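Local structure of tungstate ABC transporter, periplasmic tungstate-binding protein (Geobacter sulfurreducens, 3LR1) at residues V87-I98 with T183-G191; A104-A112 with D133-D141. The protein probably captures tungstate in the periplasm and hands it to an ABC transporter for import, as a solute-binding protein of the PBP superfamily. One frame throughout, in Å; residues are numbered along the deposited sequence.

Contact 1: V87-I98 with T183-G191; sequences VIVGPKNDPAGI and TDLVILFQG
The carbonyl oxygen of I88 is gripped by two successive amides of the facing strand: L188 N meets I88 O almost head-on at 2.8 Å, and F189 N takes a lone pair of the same oxygen at 3.1 Å. This is a classic beta bulge in an antiparallel pair, closed on one side by I88 N to F189 O (2.8 Å) and on the other by the two-way pairing of G90 with V186. The extra residue, L188, is thereby turned toward residues 90-98. Its CD1 rests on G90 CA at 3.6 Å, where glycine has no side chain to obstruct it, while CD2 lies against D94 CB and CB meets I98 CG1 at 3.6 Å. The I98 side chain crosses that of L188 at about a right angle; its CG1 sits between the backbone N and the carbonyl carbon (chi1 76°), which brings the branch over L188. D94 OD1 in turn accepts from I98 N at 2.8 Å through its syn lone pair, and also bonds the Y167 hydroxyl. On the sheet face of V87, V89 and I187, V89 CG1 meets I187 CG1 at 4.1 Å. Strand 167-171 pairs with the other edge of strand 78-90, helix 172-178 packs against V89 and I187 through Y175, and helix 104-114 receives I88 and F189.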
# COMPACT_ATOMS: atom_id res chain seq x y z
N VAL A 87 -5.56 2.83 -9.36
CA VAL A 87 -6.70 3.14 -10.22
C VAL A 87 -7.48 4.35 -9.65
O VAL A 87 -7.31 4.75 -8.49
CB VAL A 87 -7.67 1.89 -10.35
CG1 VAL A 87 -6.99 0.61 -11.03
CG2 VAL A 87 -8.22 1.48 -9.00
N ILE A 88 -8.32 4.98 -10.47
CA ILE A 88 -9.19 6.03 -10.00
C ILE A 88 -10.62 5.45 -10.04
O ILE A 88 -11.11 4.94 -11.09
CB ILE A 88 -9.09 7.38 -10.79
CG1 ILE A 88 -7.61 7.86 -10.86
CG2 ILE A 88 -10.05 8.49 -10.14
CD1 ILE A 88 -7.27 9.00 -11.80
N VAL A 89 -11.26 5.49 -8.88
CA VAL A 89 -12.61 5.06 -8.73
C VAL A 89 -13.51 6.26 -8.45
O VAL A 89 -13.09 7.32 -7.99
CB VAL A 89 -12.79 3.99 -7.59
CG1 VAL A 89 -12.02 2.63 -7.91
CG2 VAL A 89 -12.47 4.55 -6.22
N GLY A 90 -14.78 6.07 -8.76
CA GLY A 90 -15.77 7.09 -8.57
C GLY A 90 -17.18 6.58 -8.87
O GLY A 90 -17.36 5.42 -9.19
N PRO A 91 -18.17 7.44 -8.78
CA PRO A 91 -19.55 7.04 -9.02
C PRO A 91 -19.80 6.46 -10.39
O PRO A 91 -19.22 6.90 -11.32
CB PRO A 91 -20.29 8.35 -8.87
CG PRO A 91 -19.32 9.35 -8.89
CD PRO A 91 -18.08 8.83 -8.39
N LYS A 92 -20.67 5.48 -10.51
CA LYS A 92 -20.78 4.77 -11.76
C LYS A 92 -21.26 5.59 -12.95
O LYS A 92 -21.16 5.16 -14.06
CB LYS A 92 -21.56 3.49 -11.62
CG LYS A 92 -23.04 3.60 -11.59
CD LYS A 92 -23.57 2.22 -11.64
CE LYS A 92 -25.01 2.11 -11.30
NZ LYS A 92 -25.63 1.19 -12.26
N ASN A 93 -21.75 6.79 -12.67
CA ASN A 93 -22.18 7.73 -13.68
C ASN A 93 -21.19 8.86 -13.96
O ASN A 93 -21.49 9.79 -14.66
CB ASN A 93 -23.58 8.26 -13.34
CG ASN A 93 -23.54 9.41 -12.43
OD1 ASN A 93 -24.28 10.34 -12.59
ND2 ASN A 93 -22.67 9.37 -11.49
N ASP A 94 -20.01 8.76 -13.38
CA ASP A 94 -18.85 9.50 -13.75
C ASP A 94 -19.15 10.89 -14.24
O ASP A 94 -19.00 11.15 -15.38
CB ASP A 94 -18.11 8.70 -14.82
CG ASP A 94 -16.84 9.33 -15.27
OD1 ASP A 94 -16.35 10.23 -14.65
OD2 ASP A 94 -16.35 8.93 -16.29
N PRO A 95 -19.55 11.79 -13.35
CA PRO A 95 -19.97 13.14 -13.77
C PRO A 95 -18.85 13.96 -14.37
O PRO A 95 -19.11 14.84 -15.22
CB PRO A 95 -20.41 13.80 -12.46
CG PRO A 95 -20.61 12.72 -11.51
CD PRO A 95 -19.82 11.55 -11.92
N ALA A 96 -17.62 13.71 -13.93
CA ALA A 96 -16.46 14.40 -14.45
C ALA A 96 -16.00 13.82 -15.81
O ALA A 96 -15.16 14.40 -16.49
CB ALA A 96 -15.33 14.39 -13.41
N GLY A 97 -16.55 12.68 -16.20
CA GLY A 97 -16.21 12.04 -17.47
C GLY A 97 -14.78 11.58 -17.51
O GLY A 97 -14.12 11.65 -18.56
N ILE A 98 -14.29 11.06 -16.40
CA ILE A 98 -12.89 10.64 -16.36
C ILE A 98 -12.64 9.36 -17.14
O ILE A 98 -11.47 9.09 -17.48
CB ILE A 98 -12.23 10.58 -14.95
CG1 ILE A 98 -12.65 9.38 -14.15
CG2 ILE A 98 -12.40 11.89 -14.17
CD1 ILE A 98 -11.80 9.18 -12.92
N THR A 183 -18.40 -0.82 -1.21
CA THR A 183 -18.56 0.38 -2.07
C THR A 183 -19.46 0.03 -3.19
O THR A 183 -19.49 -1.12 -3.59
CB THR A 183 -17.40 0.79 -3.05
OG1 THR A 183 -16.33 -0.19 -3.17
CG2 THR A 183 -17.04 2.16 -2.95
N ASP A 184 -20.05 1.05 -3.82
CA ASP A 184 -20.68 0.93 -5.14
C ASP A 184 -19.89 1.75 -6.20
O ASP A 184 -20.34 1.86 -7.32
CB ASP A 184 -22.16 1.38 -5.11
CG ASP A 184 -22.34 2.82 -4.64
OD1 ASP A 184 -21.34 3.46 -4.28
OD2 ASP A 184 -23.47 3.35 -4.65
N LEU A 185 -18.74 2.33 -5.83
CA LEU A 185 -17.84 3.00 -6.77
C LEU A 185 -17.24 1.97 -7.73
O LEU A 185 -17.10 0.78 -7.39
CB LEU A 185 -16.72 3.76 -6.05
CG LEU A 185 -17.14 4.80 -4.99
CD1 LEU A 185 -15.98 5.45 -4.27
CD2 LEU A 185 -18.08 5.83 -5.59
N VAL A 186 -16.91 2.43 -8.92
CA VAL A 186 -16.40 1.57 -9.94
C VAL A 186 -15.08 2.17 -10.41
O VAL A 186 -14.86 3.37 -10.28
CB VAL A 186 -17.37 1.46 -11.14
CG1 VAL A 186 -18.69 0.77 -10.74
CG2 VAL A 186 -17.62 2.81 -11.72
N ILE A 187 -14.23 1.34 -11.02
CA ILE A 187 -13.01 1.81 -11.65
C ILE A 187 -13.37 2.60 -12.91
O ILE A 187 -13.96 2.07 -13.89
CB ILE A 187 -12.03 0.60 -12.00
CG1 ILE A 187 -11.65 -0.23 -10.77
CG2 ILE A 187 -10.77 1.06 -12.73
CD1 ILE A 187 -10.90 -1.53 -11.15
N LEU A 188 -12.99 3.87 -12.91
CA LEU A 188 -13.20 4.75 -14.07
C LEU A 188 -11.93 5.04 -14.83
O LEU A 188 -11.95 5.35 -16.02
CB LEU A 188 -13.88 6.03 -13.60
CG LEU A 188 -15.29 5.78 -13.06
CD1 LEU A 188 -15.68 6.96 -12.17
CD2 LEU A 188 -16.32 5.58 -14.21
N PHE A 189 -10.79 4.97 -14.16
CA PHE A 189 -9.51 5.03 -14.86
C PHE A 189 -8.52 4.04 -14.31
O PHE A 189 -8.29 3.98 -13.10
CB PHE A 189 -8.84 6.41 -14.76
CG PHE A 189 -7.56 6.46 -15.51
CD1 PHE A 189 -7.57 6.74 -16.88
CD2 PHE A 189 -6.36 6.14 -14.90
CE1 PHE A 189 -6.40 6.71 -17.60
CE2 PHE A 189 -5.16 6.12 -15.63
CZ PHE A 189 -5.20 6.41 -16.98
N GLN A 190 -7.90 3.28 -15.23
CA GLN A 190 -6.82 2.39 -14.89
C GLN A 190 -5.71 2.40 -15.96
O GLN A 190 -5.95 2.71 -17.12
CB GLN A 190 -7.35 0.99 -14.67
CG GLN A 190 -8.21 0.42 -15.81
CD GLN A 190 -8.80 -0.90 -15.36
OE1 GLN A 190 -8.06 -1.75 -14.92
NE2 GLN A 190 -10.13 -1.05 -15.39
N GLY A 191 -4.49 2.11 -15.51
CA GLY A 191 -3.28 2.12 -16.38
C GLY A 191 -3.29 0.93 -17.33
O GLY A 191 -2.23 0.33 -17.57
O HOH W 1 -21.46 4.54 -8.30

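Contact 2: A104-A112 with D133-D141; sequences AAEALKLLA and DLWKSAGVD
Helix 104-112 and helix 133-137 cross at -82°, almost perpendicular, with axes 8.6 Å apart, coming together where A105 faces A138. The second helix ends in a Schellman motif at G139, whose positive phi turns the chain so that V140 comes back against the first helix. This is apolar helix-helix packing within the PBP superfamily domain, at the surface of the chain. The crossing is close where the alanines meet: A105 CB touches A138 CB at 4.0 Å, and A138 CB also rests on A105 O. To one side of this point L108 reaches across, its CD1 meeting L134 CB at 3.5 Å with the two side chains at about a right angle, while L134 CD2 spreads on to A104 CB. W135 starts out away from helix 104-112, but CG stands anti to its carbonyl carbon (chi1 -72°) and the indole swings back to it. L108 CB then lies over the face of the six-membered ring, 3.8 Å from the centroid and 22° off the normal, a CH-pi contact. The CZ3 corner continues to A112 CB at 3.9 Å, and NE1 is held by E131, one turn earlier in the same helix. Replacing W135 by an alanine is likely to open a gap beside L108 and A112 and to leave the E131 carboxylate without this N-H donor. Beyond the ring, V140 closes the contact against the aliphatic part of K109, which bends at chi2 and crosses the valine at about a right angle, with K109 CG 3.9 Å from V140 CG2.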
# COMPACT_ATOMS: atom_id res chain seq x y z
N ALA A 104 -3.55 9.13 -16.06
CA ALA A 104 -4.00 9.49 -14.73
C ALA A 104 -3.87 10.99 -14.46
O ALA A 104 -4.74 11.57 -13.83
CB ALA A 104 -3.24 8.69 -13.65
N ALA A 105 -2.84 11.63 -14.97
CA ALA A 105 -2.71 13.08 -14.80
C ALA A 105 -3.87 13.80 -15.48
O ALA A 105 -4.46 14.70 -14.88
CB ALA A 105 -1.41 13.54 -15.32
N GLU A 106 -4.23 13.42 -16.69
CA GLU A 106 -5.39 14.00 -17.33
C GLU A 106 -6.67 13.79 -16.53
O GLU A 106 -7.49 14.69 -16.43
CB GLU A 106 -5.58 13.44 -18.73
CG GLU A 106 -6.62 14.13 -19.52
CD GLU A 106 -6.60 13.70 -20.97
OE1 GLU A 106 -6.80 12.52 -21.23
OE2 GLU A 106 -6.40 14.52 -21.89
N ALA A 107 -6.85 12.59 -15.99
CA ALA A 107 -8.06 12.28 -15.20
C ALA A 107 -8.15 13.22 -14.01
O ALA A 107 -9.21 13.76 -13.70
CB ALA A 107 -8.08 10.76 -14.72
N LEU A 108 -7.04 13.40 -13.31
CA LEU A 108 -7.07 14.24 -12.11
C LEU A 108 -7.35 15.70 -12.55
O LEU A 108 -8.20 16.40 -11.96
CB LEU A 108 -5.75 14.11 -11.33
CG LEU A 108 -5.46 12.72 -10.75
CD1 LEU A 108 -4.07 12.75 -9.96
CD2 LEU A 108 -6.56 12.25 -9.84
N LYS A 109 -6.70 16.14 -13.62
CA LYS A 109 -6.90 17.51 -14.08
C LYS A 109 -8.37 17.77 -14.49
O LYS A 109 -8.89 18.86 -14.24
CB LYS A 109 -5.92 17.84 -15.20
CG LYS A 109 -5.38 19.29 -15.18
CD LYS A 109 -6.32 20.30 -15.76
CE LYS A 109 -5.60 21.64 -16.14
NZ LYS A 109 -6.30 22.40 -17.21
N LEU A 110 -9.02 16.78 -15.13
CA LEU A 110 -10.48 16.80 -15.37
C LEU A 110 -11.25 17.01 -14.06
O LEU A 110 -12.21 17.80 -14.03
CB LEU A 110 -10.99 15.52 -16.05
CG LEU A 110 -11.41 15.33 -17.51
CD1 LEU A 110 -11.13 16.51 -18.43
CD2 LEU A 110 -10.82 14.05 -18.13
N LEU A 111 -10.84 16.31 -13.00
CA LEU A 111 -11.47 16.47 -11.66
C LEU A 111 -11.30 17.88 -11.11
O LEU A 111 -12.29 18.52 -10.72
CB LEU A 111 -10.93 15.45 -10.61
CG LEU A 111 -11.30 14.00 -10.95
CD1 LEU A 111 -10.72 12.98 -9.97
CD2 LEU A 111 -12.81 13.88 -10.99
N ALA A 112 -10.07 18.37 -11.09
CA ALA A 112 -9.81 19.70 -10.58
C ALA A 112 -10.57 20.78 -11.38
O ALA A 112 -11.09 21.71 -10.79
CB ALA A 112 -8.33 20.00 -10.60
N ASP A 133 2.65 13.17 -6.65
CA ASP A 133 3.46 13.11 -7.88
C ASP A 133 2.61 13.33 -9.11
O ASP A 133 3.06 14.00 -10.04
CB ASP A 133 4.25 11.79 -7.98
CG ASP A 133 5.35 11.68 -6.92
OD1 ASP A 133 5.67 12.70 -6.24
OD2 ASP A 133 5.87 10.53 -6.74
N LEU A 134 1.39 12.77 -9.12
CA LEU A 134 0.50 12.88 -10.27
C LEU A 134 -0.10 14.27 -10.39
O LEU A 134 -0.15 14.80 -11.47
CB LEU A 134 -0.64 11.88 -10.20
CG LEU A 134 -0.39 10.39 -10.40
CD1 LEU A 134 -1.67 9.64 -9.97
CD2 LEU A 134 0.04 10.04 -11.85
N TRP A 135 -0.58 14.86 -9.30
CA TRP A 135 -0.91 16.32 -9.33
C TRP A 135 0.24 17.18 -9.93
O TRP A 135 0.02 18.00 -10.81
CB TRP A 135 -1.31 16.84 -7.96
CG TRP A 135 -2.67 16.38 -7.49
CD1 TRP A 135 -2.94 15.68 -6.36
CD2 TRP A 135 -3.94 16.61 -8.12
NE1 TRP A 135 -4.29 15.47 -6.22
CE2 TRP A 135 -4.92 15.99 -7.32
CE3 TRP A 135 -4.35 17.26 -9.30
CZ2 TRP A 135 -6.26 16.00 -7.66
CZ3 TRP A 135 -5.66 17.28 -9.62
CH2 TRP A 135 -6.61 16.65 -8.82
N LYS A 136 1.46 16.97 -9.47
CA LYS A 136 2.60 17.72 -9.98
C LYS A 136 2.84 17.49 -11.49
O LYS A 136 3.09 18.44 -12.21
CB LYS A 136 3.87 17.38 -9.17
CG LYS A 136 4.98 18.44 -9.26
CD LYS A 136 6.31 17.91 -8.69
CE LYS A 136 7.02 18.99 -7.84
NZ LYS A 136 8.49 18.69 -7.64
N SER A 137 2.73 16.24 -11.96
CA SER A 137 2.81 15.89 -13.41
C SER A 137 1.68 16.52 -14.23
O SER A 137 1.85 16.82 -15.41
CB SER A 137 2.76 14.37 -13.61
OG SER A 137 3.91 13.70 -13.09
N ALA A 138 0.52 16.69 -13.60
CA ALA A 138 -0.60 17.40 -14.24
C ALA A 138 -0.35 18.91 -14.23
O ALA A 138 -1.09 19.68 -14.87
CB ALA A 138 -1.90 17.09 -13.54
N GLY A 139 0.68 19.33 -13.50
CA GLY A 139 0.99 20.74 -13.31
C GLY A 139 -0.12 21.46 -12.57
O GLY A 139 -0.35 22.63 -12.84
N VAL A 140 -0.82 20.76 -11.67
CA VAL A 140 -1.84 21.38 -10.85
C VAL A 140 -1.50 21.26 -9.38
O VAL A 140 -0.91 20.27 -8.93
CB VAL A 140 -3.27 20.83 -11.13
CG1 VAL A 140 -4.18 21.10 -9.95
CG2 VAL A 140 -3.85 21.47 -12.37
N ASP A 141 -1.85 22.29 -8.62
CA ASP A 141 -1.70 22.26 -7.18
C ASP A 141 -3.09 22.33 -6.61
O ASP A 141 -3.78 23.32 -6.80
CB ASP A 141 -0.82 23.41 -6.70
CG ASP A 141 0.17 22.97 -5.64
OD1 ASP A 141 -0.26 22.73 -4.47
OD2 ASP A 141 1.37 22.83 -6.01

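The two contacts adjoin, their centres 15 Å apart. Strand 78-90 and helix 104-114 follow one another in the chain, and the connection that begins with 91-98 leads on to helix 104-114. This helix packs against the bulged strand pair with one flank and against segment 133-141 with another. F189 CZ lies 3.3 Å from A104 N, I88 CD1 is 3.5 Å from A107 CB, and A96 CB is 3.5 Å from L111 CD2. Neither contact touches a bound tungsten: the side chain of V87 is about 13 Å, and that of L134 about 14 Å, from a bound tungsten ion, and both therefore lie well outside contact distance of the metal.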